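Local coordinates for nonribosomal peptide synthase (Streptomyces sp. MJ635-86F5, PDB 5JJP), which adenylates an aliphatic beta-amino acid, probably consuming ATP to activate it, as an adenylation enzyme of nonribosomal peptide synthesis, at residues 204-209 with 386-391; 230-235 with 333-338; 392-395 with 400-403; 406-409 with 415-418. All coordinates share one frame; numbering follows the deposited sequence.

Contact 1: 204-209 with 386-391; sequences NIAFHR and RSPALF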
loop_
_atom_site.group_PDB
_atom_site.type_symbol
_atom_site.label_atom_id
_atom_site.label_comp_id
_atom_site.label_asym_id
_atom_site.label_seq_id
_atom_site.Cartn_x
_atom_site.Cartn_y
_atom_site.Cartn_z
ATOM N N ASN A 204 -5.470 -3.961 7.446
ATOM C CA ASN A 204 -5.284 -2.953 6.428
ATOM C C ASN A 204 -6.435 -1.955 6.407
ATOM O O ASN A 204 -6.232 -0.753 6.238
ATOM C CB ASN A 204 -4.991 -3.548 5.043
ATOM C CG ASN A 204 -4.340 -2.527 4.118
ATOM O OD1 ASN A 204 -3.359 -1.836 4.507
ATOM N ND2 ASN A 204 -4.907 -2.351 2.972
ATOM N N ILE A 205 -7.632 -2.439 6.692
ATOM C CA ILE A 205 -8.783 -1.550 6.866
ATOM C C ILE A 205 -8.520 -0.577 8.016
ATOM O O ILE A 205 -8.827 0.626 7.921
ATOM C CB ILE A 205 -10.067 -2.350 7.054
ATOM C CG1 ILE A 205 -10.500 -2.966 5.722
ATOM C CG2 ILE A 205 -11.200 -1.451 7.534
ATOM C CD1 ILE A 205 -11.515 -4.051 5.872
ATOM N N ALA A 206 -7.861 -1.057 9.056
ATOM C CA ALA A 206 -7.625 -0.184 10.238
ATOM C C ALA A 206 -6.642 0.919 9.870
ATOM O O ALA A 206 -6.753 2.025 10.318
ATOM C CB ALA A 206 -7.109 -1.006 11.413
ATOM N N PHE A 207 -5.678 0.578 9.029
ATOM C CA PHE A 207 -4.778 1.523 8.504
ATOM C C PHE A 207 -5.514 2.670 7.740
ATOM O O PHE A 207 -5.304 3.820 8.016
ATOM C CB PHE A 207 -3.795 0.849 7.597
ATOM C CG PHE A 207 -2.836 1.801 6.973
ATOM C CD1 PHE A 207 -1.860 2.405 7.728
ATOM C CD2 PHE A 207 -2.957 2.166 5.619
ATOM C CE1 PHE A 207 -0.999 3.351 7.168
ATOM C CE2 PHE A 207 -2.102 3.083 5.059
ATOM C CZ PHE A 207 -1.115 3.668 5.829
ATOM N N HIS A 208 -6.326 2.327 6.746
ATOM C CA HIS A 208 -7.013 3.330 5.958
ATOM C C HIS A 208 -7.957 4.154 6.843
ATOM O O HIS A 208 -8.015 5.357 6.720
ATOM C CB HIS A 208 -7.729 2.669 4.798
ATOM C CG HIS A 208 -6.778 2.067 3.841
ATOM N ND1 HIS A 208 -5.861 2.831 3.154
ATOM C CD2 HIS A 208 -6.489 0.778 3.559
ATOM C CE1 HIS A 208 -5.091 2.042 2.435
ATOM N NE2 HIS A 208 -5.435 0.787 2.683
ATOM N N ARG A 209 -8.634 3.497 7.777
ATOM C CA ARG A 209 -9.494 4.216 8.684
ATOM C C ARG A 209 -8.738 5.294 9.459
ATOM O O ARG A 209 -9.212 6.431 9.608
ATOM C CB ARG A 209 -10.139 3.263 9.690
ATOM C CG ARG A 209 -11.329 2.491 9.184
ATOM C CD ARG A 209 -12.106 2.024 10.421
ATOM N NE ARG A 209 -11.439 0.932 11.029
ATOM C CZ ARG A 209 -10.989 0.806 12.278
ATOM N NH1 ARG A 209 -11.206 1.685 13.251
ATOM N NH2 ARG A 209 -10.328 -0.334 12.547
ATOM N N ARG A 386 2.288 -0.129 18.612
ATOM C CA ARG A 386 1.043 -0.626 19.079
ATOM C C ARG A 386 -0.003 -0.121 18.061
ATOM O O ARG A 386 -0.226 1.073 17.938
ATOM C CB ARG A 386 0.768 -0.048 20.465
ATOM C CG ARG A 386 -0.516 -0.504 21.114
ATOM C CD ARG A 386 -0.768 0.239 22.407
ATOM N NE ARG A 386 0.379 0.157 23.321
ATOM C CZ ARG A 386 0.546 -0.829 24.210
ATOM N NH1 ARG A 386 -0.327 -1.823 24.319
ATOM N NH2 ARG A 386 1.584 -0.801 24.998
ATOM N N SER A 387 -0.671 -1.031 17.363
ATOM C CA SER A 387 -1.580 -0.630 16.324
ATOM C C SER A 387 -2.502 -1.747 15.863
ATOM O O SER A 387 -2.047 -2.876 15.662
ATOM C CB SER A 387 -0.745 -0.174 15.113
ATOM O OG SER A 387 -1.549 0.030 13.949
ATOM N N PRO A 388 -3.743 -1.389 15.505
ATOM C CA PRO A 388 -4.609 -2.337 14.854
ATOM C C PRO A 388 -4.212 -2.732 13.423
ATOM O O PRO A 388 -4.748 -3.688 12.867
ATOM C CB PRO A 388 -5.960 -1.601 14.859
ATOM C CG PRO A 388 -5.623 -0.155 14.793
ATOM C CD PRO A 388 -4.363 -0.048 15.585
ATOM N N ALA A 389 -3.285 -2.001 12.833
ATOM C CA ALA A 389 -2.838 -2.258 11.468
ATOM C C ALA A 389 -1.689 -3.244 11.310
ATOM O O ALA A 389 -1.204 -3.459 10.199
ATOM C CB ALA A 389 -2.494 -0.945 10.820
ATOM N N LEU A 390 -1.311 -3.936 12.355
ATOM C CA LEU A 390 -0.218 -4.891 12.259
ATOM C C LEU A 390 -0.543 -6.131 11.442
ATOM O O LEU A 390 -1.677 -6.655 11.456
ATOM C CB LEU A 390 0.247 -5.316 13.646
ATOM C CG LEU A 390 0.805 -4.157 14.497
ATOM C CD1 LEU A 390 1.019 -4.564 15.927
ATOM C CD2 LEU A 390 2.095 -3.620 13.913
ATOM N N PHE A 391 0.496 -6.558 10.698
ATOM C CA PHE A 391 0.535 -7.848 10.020
ATOM C C PHE A 391 0.216 -8.986 10.989
ATOM O O PHE A 391 0.253 -8.791 12.217
ATOM C CB PHE A 391 1.875 -8.060 9.311
ATOM C CG PHE A 391 3.009 -8.453 10.211
ATOM C CD1 PHE A 391 3.371 -7.671 11.318
ATOM C CD2 PHE A 391 3.740 -9.610 9.962
ATOM C CE1 PHE A 391 4.451 -8.037 12.136
ATOM C CE2 PHE A 391 4.799 -9.969 10.784
ATOM C CZ PHE A 391 5.122 -9.204 11.868
#

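Contact 2: 230-235 with 333-338; sequences SFDFCL and ESMAAS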
loop_
_atom_site.group_PDB
_atom_site.type_symbol
_atom_site.label_atom_id
_atom_site.label_comp_id
_atom_site.label_asym_id
_atom_site.label_seq_id
_atom_site.Cartn_x
_atom_site.Cartn_y
_atom_site.Cartn_z
ATOM N N SER A 230 4.650 -4.170 -7.546
ATOM C CA SER A 230 5.309 -5.098 -6.639
ATOM C C SER A 230 5.611 -4.424 -5.308
ATOM O O SER A 230 6.110 -5.076 -4.396
ATOM C CB SER A 230 6.644 -5.596 -7.245
ATOM O OG SER A 230 7.449 -4.501 -7.672
ATOM N N PHE A 231 5.404 -3.110 -5.220
ATOM C CA PHE A 231 5.691 -2.400 -3.978
ATOM C C PHE A 231 4.444 -2.200 -3.166
ATOM O O PHE A 231 3.377 -1.846 -3.673
ATOM C CB PHE A 231 6.372 -1.038 -4.207
ATOM C CG PHE A 231 7.832 -1.120 -4.569
ATOM C CD1 PHE A 231 8.229 -1.521 -5.839
ATOM C CD2 PHE A 231 8.818 -0.730 -3.667
ATOM C CE1 PHE A 231 9.575 -1.557 -6.185
ATOM C CE2 PHE A 231 10.182 -0.770 -4.014
ATOM C CZ PHE A 231 10.559 -1.191 -5.273
ATOM N N ASP A 232 4.597 -2.512 -1.890
ATOM C CA ASP A 232 3.601 -2.236 -0.849
ATOM C C ASP A 232 2.928 -0.839 -0.984
ATOM O O ASP A 232 1.727 -0.673 -0.823
ATOM C CB ASP A 232 4.392 -2.287 0.465
ATOM C CG ASP A 232 3.526 -2.286 1.649
ATOM O OD1 ASP A 232 2.439 -2.885 1.569
ATOM O OD2 ASP A 232 3.923 -1.684 2.655
ATOM N N PHE A 233 3.753 0.161 -1.244
ATOM C CA PHE A 233 3.307 1.551 -1.338
ATOM C C PHE A 233 2.359 1.805 -2.525
ATOM O O PHE A 233 1.544 2.711 -2.469
ATOM C CB PHE A 233 4.566 2.461 -1.415
ATOM C CG PHE A 233 4.301 3.935 -1.199
ATOM C CD1 PHE A 233 3.223 4.383 -0.429
ATOM C CD2 PHE A 233 5.192 4.897 -1.756
ATOM C CE1 PHE A 233 3.005 5.737 -0.256
ATOM C CE2 PHE A 233 4.988 6.256 -1.565
ATOM C CZ PHE A 233 3.892 6.672 -0.815
ATOM N N CYS A 234 2.450 0.992 -3.580
ATOM C CA CYS A 234 1.580 1.127 -4.708
ATOM C C CYS A 234 0.163 0.750 -4.336
ATOM O O CYS A 234 -0.762 1.546 -4.504
ATOM C CB CYS A 234 2.044 0.275 -5.885
ATOM S SG CYS A 234 0.921 0.254 -7.294
ATOM N N LEU A 235 -0.012 -0.473 -3.886
ATOM C CA LEU A 235 -1.281 -0.945 -3.415
ATOM C C LEU A 235 -1.878 -0.022 -2.317
ATOM O O LEU A 235 -3.056 0.338 -2.365
ATOM C CB LEU A 235 -1.128 -2.389 -2.901
ATOM C CG LEU A 235 -2.126 -2.872 -1.865
ATOM C CD1 LEU A 235 -3.503 -3.012 -2.499
ATOM C CD2 LEU A 235 -1.653 -4.201 -1.275
ATOM N N GLU A 333 5.175 -4.217 7.552
ATOM C CA GLU A 333 4.483 -4.903 8.612
ATOM C C GLU A 333 3.275 -4.172 9.102
ATOM O O GLU A 333 2.437 -4.807 9.760
ATOM C CB GLU A 333 5.419 -5.225 9.773
ATOM C CG GLU A 333 6.320 -6.454 9.518
ATOM C CD GLU A 333 7.616 -6.112 8.756
ATOM O OE1 GLU A 333 7.718 -4.995 8.186
ATOM O OE2 GLU A 333 8.552 -6.950 8.788
ATOM N N SER A 334 3.177 -2.871 8.867
ATOM C CA SER A 334 1.944 -2.126 9.229
ATOM C C SER A 334 1.399 -1.260 8.086
ATOM O O SER A 334 0.434 -0.500 8.267
ATOM C CB SER A 334 2.154 -1.220 10.434
ATOM O OG SER A 334 3.175 -0.283 10.163
ATOM N N MET A 335 1.988 -1.450 6.911
ATOM C CA MET A 335 1.903 -0.526 5.770
ATOM C C MET A 335 2.568 0.791 6.039
ATOM O O MET A 335 3.455 1.169 5.302
ATOM C CB MET A 335 0.472 -0.340 5.264
ATOM C CG MET A 335 0.445 0.510 4.000
ATOM S SD MET A 335 -1.007 0.216 2.963
ATOM C CE MET A 335 -0.442 -1.102 1.864
ATOM N N ALA A 336 2.153 1.480 7.104
ATOM C CA ALA A 336 2.818 2.676 7.596
ATOM C C ALA A 336 2.434 2.851 9.043
ATOM O O ALA A 336 1.615 2.092 9.560
ATOM C CB ALA A 336 2.435 3.929 6.798
ATOM N N ALA A 337 3.062 3.823 9.711
ATOM C CA ALA A 337 2.940 3.984 11.159
ATOM C C ALA A 337 2.703 5.434 11.555
ATOM O O ALA A 337 2.063 5.698 12.564
ATOM C CB ALA A 337 4.195 3.406 11.858
ATOM N N SER A 338 3.278 6.382 10.829
ATOM C CA SER A 338 3.102 7.790 11.167
ATOM C C SER A 338 3.183 8.644 9.950
ATOM O O SER A 338 3.857 8.317 8.975
ATOM C CB SER A 338 4.166 8.275 12.164
ATOM O OG SER A 338 5.397 8.514 11.502
#

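Contact 3: 392-395 with 400-403; sequences SGYW and ATRA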
loop_
_atom_site.group_PDB
_atom_site.type_symbol
_atom_site.label_atom_id
_atom_site.label_comp_id
_atom_site.label_asym_id
_atom_site.label_seq_id
_atom_site.Cartn_x
_atom_site.Cartn_y
_atom_site.Cartn_z
ATOM N N SER A 392 -0.227 -10.114 10.452
ATOM C CA SER A 392 -0.629 -11.256 11.285
ATOM C C SER A 392 0.535 -12.169 11.625
ATOM O O SER A 392 0.436 -12.962 12.551
ATOM C CB SER A 392 -1.684 -12.092 10.577
ATOM O OG SER A 392 -2.808 -11.259 10.332
ATOM N N GLY A 393 1.592 -12.094 10.813
ATOM C CA GLY A 393 2.770 -12.887 11.043
ATOM C C GLY A 393 3.551 -13.015 9.786
ATOM O O GLY A 393 3.124 -12.551 8.719
ATOM N N TYR A 394 4.683 -13.690 9.881
ATOM C CA TYR A 394 5.472 -14.007 8.713
ATOM C C TYR A 394 5.094 -15.409 8.251
ATOM O O TYR A 394 4.980 -16.329 9.059
ATOM C CB TYR A 394 6.940 -13.977 9.065
ATOM C CG TYR A 394 7.460 -12.618 9.450
ATOM C CD1 TYR A 394 7.558 -11.598 8.488
ATOM C CD2 TYR A 394 7.877 -12.339 10.757
ATOM C CE1 TYR A 394 8.058 -10.344 8.813
ATOM C CE2 TYR A 394 8.346 -11.081 11.100
ATOM C CZ TYR A 394 8.422 -10.075 10.123
ATOM O OH TYR A 394 8.898 -8.806 10.414
ATOM N N TRP A 395 4.836 -15.561 6.971
ATOM C CA TRP A 395 4.202 -16.778 6.438
ATOM C C TRP A 395 5.041 -18.026 6.728
ATOM O O TRP A 395 6.228 -18.037 6.490
ATOM C CB TRP A 395 4.009 -16.632 4.940
ATOM C CG TRP A 395 3.446 -17.816 4.325
ATOM C CD1 TRP A 395 4.158 -18.865 3.766
ATOM C CD2 TRP A 395 2.088 -18.167 4.231
ATOM N NE1 TRP A 395 3.292 -19.829 3.315
ATOM C CE2 TRP A 395 2.019 -19.419 3.589
ATOM C CE3 TRP A 395 0.914 -17.544 4.605
ATOM C CZ2 TRP A 395 0.835 -20.033 3.303
ATOM C CZ3 TRP A 395 -0.271 -18.159 4.343
ATOM C CH2 TRP A 395 -0.312 -19.386 3.684
ATOM N N ALA A 400 9.963 -16.411 13.708
ATOM C CA ALA A 400 10.168 -15.010 13.329
ATOM C C ALA A 400 8.934 -14.166 13.691
ATOM O O ALA A 400 9.047 -13.003 14.074
ATOM C CB ALA A 400 10.494 -14.895 11.864
ATOM N N THR A 401 7.750 -14.754 13.643
ATOM C CA THR A 401 6.522 -14.041 14.019
ATOM C C THR A 401 6.543 -13.648 15.474
ATOM O O THR A 401 6.282 -12.485 15.824
ATOM C CB THR A 401 5.313 -14.898 13.710
ATOM O OG1 THR A 401 5.259 -15.063 12.297
ATOM C CG2 THR A 401 4.011 -14.258 14.185
ATOM N N ARG A 402 6.968 -14.586 16.320
ATOM C CA ARG A 402 7.006 -14.366 17.762
ATOM C C ARG A 402 8.101 -13.415 18.221
ATOM O O ARG A 402 7.954 -12.740 19.225
ATOM C CB ARG A 402 7.086 -15.721 18.507
ATOM C CG ARG A 402 7.162 -15.616 20.023
ATOM C CD ARG A 402 6.056 -14.739 20.672
ATOM N NE ARG A 402 6.288 -14.603 22.121
ATOM C CZ ARG A 402 7.067 -13.674 22.697
ATOM N NH1 ARG A 402 7.705 -12.744 21.978
ATOM N NH2 ARG A 402 7.182 -13.655 24.023
ATOM N N ALA A 403 9.182 -13.323 17.491
ATOM C CA ALA A 403 10.213 -12.329 17.817
ATOM C C ALA A 403 9.766 -10.912 17.449
ATOM O O ALA A 403 10.130 -9.979 18.103
ATOM C CB ALA A 403 11.534 -12.657 17.118
#

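Contact 4: 406-409 with 415-418; sequences VPDP and GQVV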
loop_
_atom_site.group_PDB
_atom_site.type_symbol
_atom_site.label_atom_id
_atom_site.label_comp_id
_atom_site.label_asym_id
_atom_site.label_seq_id
_atom_site.Cartn_x
_atom_site.Cartn_y
_atom_site.Cartn_z
ATOM N N VAL A 406 5.286 -9.276 19.935
ATOM C CA VAL A 406 5.536 -9.644 21.292
ATOM C C VAL A 406 4.469 -9.162 22.257
ATOM O O VAL A 406 3.777 -8.166 22.004
ATOM C CB VAL A 406 6.899 -9.171 21.749
ATOM C CG1 VAL A 406 7.956 -9.580 20.747
ATOM C CG2 VAL A 406 6.913 -7.673 21.930
ATOM N N PRO A 407 4.338 -9.866 23.391
ATOM C CA PRO A 407 3.394 -9.412 24.410
ATOM C C PRO A 407 3.673 -7.970 24.809
ATOM O O PRO A 407 4.838 -7.571 24.916
ATOM C CB PRO A 407 3.694 -10.339 25.605
ATOM C CG PRO A 407 4.217 -11.584 24.985
ATOM C CD PRO A 407 5.076 -11.074 23.840
ATOM N N ASP A 408 2.615 -7.184 24.941
ATOM C CA ASP A 408 2.730 -5.805 25.371
ATOM C C ASP A 408 3.664 -5.718 26.584
ATOM O O ASP A 408 3.351 -6.243 27.640
ATOM C CB ASP A 408 1.339 -5.316 25.733
ATOM C CG ASP A 408 1.302 -3.891 26.197
ATOM O OD1 ASP A 408 2.322 -3.190 26.212
ATOM O OD2 ASP A 408 0.195 -3.457 26.545
ATOM N N PRO A 409 4.812 -5.049 26.442
ATOM C CA PRO A 409 5.753 -5.034 27.572
ATOM C C PRO A 409 5.203 -4.312 28.815
ATOM O O PRO A 409 5.623 -4.614 29.921
ATOM C CB PRO A 409 6.965 -4.323 27.006
ATOM C CG PRO A 409 6.429 -3.509 25.865
ATOM C CD PRO A 409 5.336 -4.330 25.275
ATOM N N GLY A 415 -2.929 -10.136 26.794
ATOM C CA GLY A 415 -2.959 -10.812 25.492
ATOM C C GLY A 415 -2.676 -9.868 24.324
ATOM O O GLY A 415 -2.485 -10.305 23.189
ATOM N N GLN A 416 -2.656 -8.570 24.563
ATOM C CA GLN A 416 -2.368 -7.645 23.468
ATOM C C GLN A 416 -0.932 -7.844 23.046
ATOM O O GLN A 416 -0.061 -8.032 23.903
ATOM C CB GLN A 416 -2.586 -6.194 23.894
ATOM C CG GLN A 416 -2.350 -5.220 22.747
ATOM C CD GLN A 416 -2.753 -3.770 23.048
ATOM O OE1 GLN A 416 -2.672 -2.921 22.151
ATOM N NE2 GLN A 416 -3.146 -3.457 24.305
ATOM N N VAL A 417 -0.682 -7.751 21.729
ATOM C CA VAL A 417 0.678 -7.768 21.195
ATOM C C VAL A 417 1.073 -6.444 20.561
ATOM O O VAL A 417 0.241 -5.624 20.198
ATOM C CB VAL A 417 0.914 -8.873 20.143
ATOM C CG1 VAL A 417 0.828 -10.270 20.778
ATOM C CG2 VAL A 417 -0.034 -8.718 18.967
ATOM N N VAL A 418 2.373 -6.272 20.429
ATOM C CA VAL A 418 2.956 -5.061 19.934
ATOM C C VAL A 418 4.087 -5.485 18.964
ATOM O O VAL A 418 4.536 -6.624 19.034
ATOM C CB VAL A 418 3.405 -4.286 21.200
ATOM C CG1 VAL A 418 4.867 -3.914 21.191
ATOM C CG2 VAL A 418 2.480 -3.112 21.482
HETATM O O HOH W 1 -2.265 -4.636 26.825
#

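Contact 1: 204-209 with 386-391
Phe207, which meets Ala389 through its CB, carries a ring whose edge is turned to His208, with His208 CE1 lying in the plane of the phenyl group. Over one face of the imidazole sits Phe207 CD2, 3.8 Å above the His208 plane and displaced toward the rim, while Asn204 ND2 lies in plane at the imidazole edge. With CG anti to its backbone N (chi1 178°), the phenyl group leads away from 386-391, and only the root of the side chain is left for the loop: Phe207 CB is 3.9 Å from Ala389 CB. One residue earlier on the helix, Ala206 CB fits against the proline ring, 3.7 Å from Pro388 CB and 3.8 Å from Pro388 CG. These small groups let the loop come close to the helix, the CA atoms of Phe207 and Ala389 being 5.2 Å apart. The loop is shaped by a type I beta turn from Ser387 to Leu390, whose first side chain adds an ST turn: Ser387 OG accepts from Ala389 N at 2.9 Å and 160°. The contact thus lays the turn between strands 381-386 and 393-394 against helix 201-212. Helix 31-37 touches the same helix through Leu31 and Tyr34, and Ala336 meets the Phe207 ring.

Contact 2: 230-235 with 333-338
Asp232, touched at its carboxylate by the methyl end of Met335, stands in the first turn of helix 232-243, which is closed by the bond from Cys234 N to Phe231 O (3.0 Å), with Phe231 at the N-cap position. Met335 contributes the larger share of the contact. Met335 CE lies 3.4 Å from Asp232 OD1 and 3.5 Å from Asp232 O, so a single methyl touches both the side chain and the backbone of the aspartate. Met335 runs out with CG anti to its backbone N and then bends at chi3 (-90°), a turn that brings CE over to the helix. Asp232 CG is likewise anti to N (chi1 -169°), which holds the carboxylate out toward the loop; the other oxygen, OD2, comes within 3.9 Å of Met335 CA. Leu235, one turn on, adds a looser apolar touch, its CG 4.5 Å from Met335 CE. The loop itself is sharply folded: Met335 has a positive phi of 66°, and the weak bond from Ala336 N to Ser334 O around it fits a gamma turn. Tyr183 of strand 181-186 touches Asp232, Leu235 and Met335 together, while Asn204 and Phe207 meet the methionine from helix 201-212. By sequence, Phe231-Asp232 matches the start of core motif A4 and Glu333 ends motif A5 of adenylation domains; in alpha-amino-acid-activating relatives an aspartate at the A4 position holds the substrate amino group, consistent with this contact bordering the amino-acid pocket.

Contact 3: 392-395 with 400-403
Thr401 and Tyr394 bury the most surface here, with Ala400 next, and the bond that joins the first two runs from backbone to side chain. Tyr394 N donates to Thr401 OG1 at 2.8 Å, with an angle of 160° at the hydrogen. The same hydroxyl is also hydrogen-bonded to Asp397 O, so two backbone groups hold it, one from strand 393-394 and one from Asp397, just ahead of helix 398-404. The rotation of the threonine suits this double role: OG1 lies beside its own backbone N (chi1 -65°), and the methyl CG2 is left to rest 3.6 Å from Gly393 CA. Gly393 CA also lies 3.5 Å from Thr401 OG1, and its backbone (phi 159°) is one that suits a residue without a beta carbon. Tyr394 presents the edge of its ring to the helix. Ala400 O lies near the ring plane, 3.6 Å from Tyr394 CD2 and equally far from CE2, and Thr401 N is at the same edge. Ala400 CB completes the contact at 3.8 Å from Tyr394 CD2. At the far end of the ring, Tyr394 OH is hydrogen-bonded to Glu333 OE2; Lys195 makes a cation-pi contact with the ring, and Val197 touches it from the neighbouring strand. Asp397 OD1 accepts from Ala400 N, as an N-cap does. The contact therefore closes a short strand-to-helix connection, at the Gly-Tyr-Trp sequence that ends core motif A6 of adenylation domains.

Contact 4: 406-409 with 415-418
Val406 and Val418 satisfy each other's backbone: Val406 N donates to Val418 O at 2.9 Å, and Val418 N to Val406 O at 2.8 Å. Val406 O is approached a second time by Val417 CA, 3.2 Å away in a CA-H...O contact. Toward the connecting loop, Asp408 N donates to Gln416 O at 3.0 Å. Between these bonds Pro407, which has no N-H to offer, falls opposite Val417 in a non-hydrogen-bonded pair. The Asp408 carboxylate is well supplied. Its OD1 receives Leu410 N, as in an Asx turn, and forms a salt bridge with Arg386 NH2; its OD2 takes a hydrogen from a water 2.7 Å away, which in turn accepts from Gln416 NE2 at 2.9 Å. The extended glutamine chain reaches to that water, its amide plane turned 69° from the carboxylate. On the side of Val406 and Val418, Val418 CG1 meets Pro409 CD at 4.1 Å, and Tyr384 touches both Pro409 and Val418. Two antiparallel strands joined by a loop make this a beta hairpin, at the margin of the sheet that includes strand 381-386.

In the fold
Contact 2 is nested within the long loop that contact 1 closes; contacts 3 and 4 follow in series, each between segments near in sequence. Contacts 1 and 2, their centres about 11 Å apart, meet where Asn204 and Phe207 of helix 201-212 pack on Met335 and Ala336; the centres of contacts 2 and 4 are about 22 Å apart, their nearest atoms about 9 Å. Glu333 ties contact 2 to contact 1 by its backbone carbonyl, which Phe391 N meets, and to contact 3 by its carboxylate. Arg386 joins contact 1 to Asp408 of contact 4 by a salt bridge. Together they connect the probable substrate pocket to the antiparallel sheet that includes strands 381-386, 405-407 and 417-427.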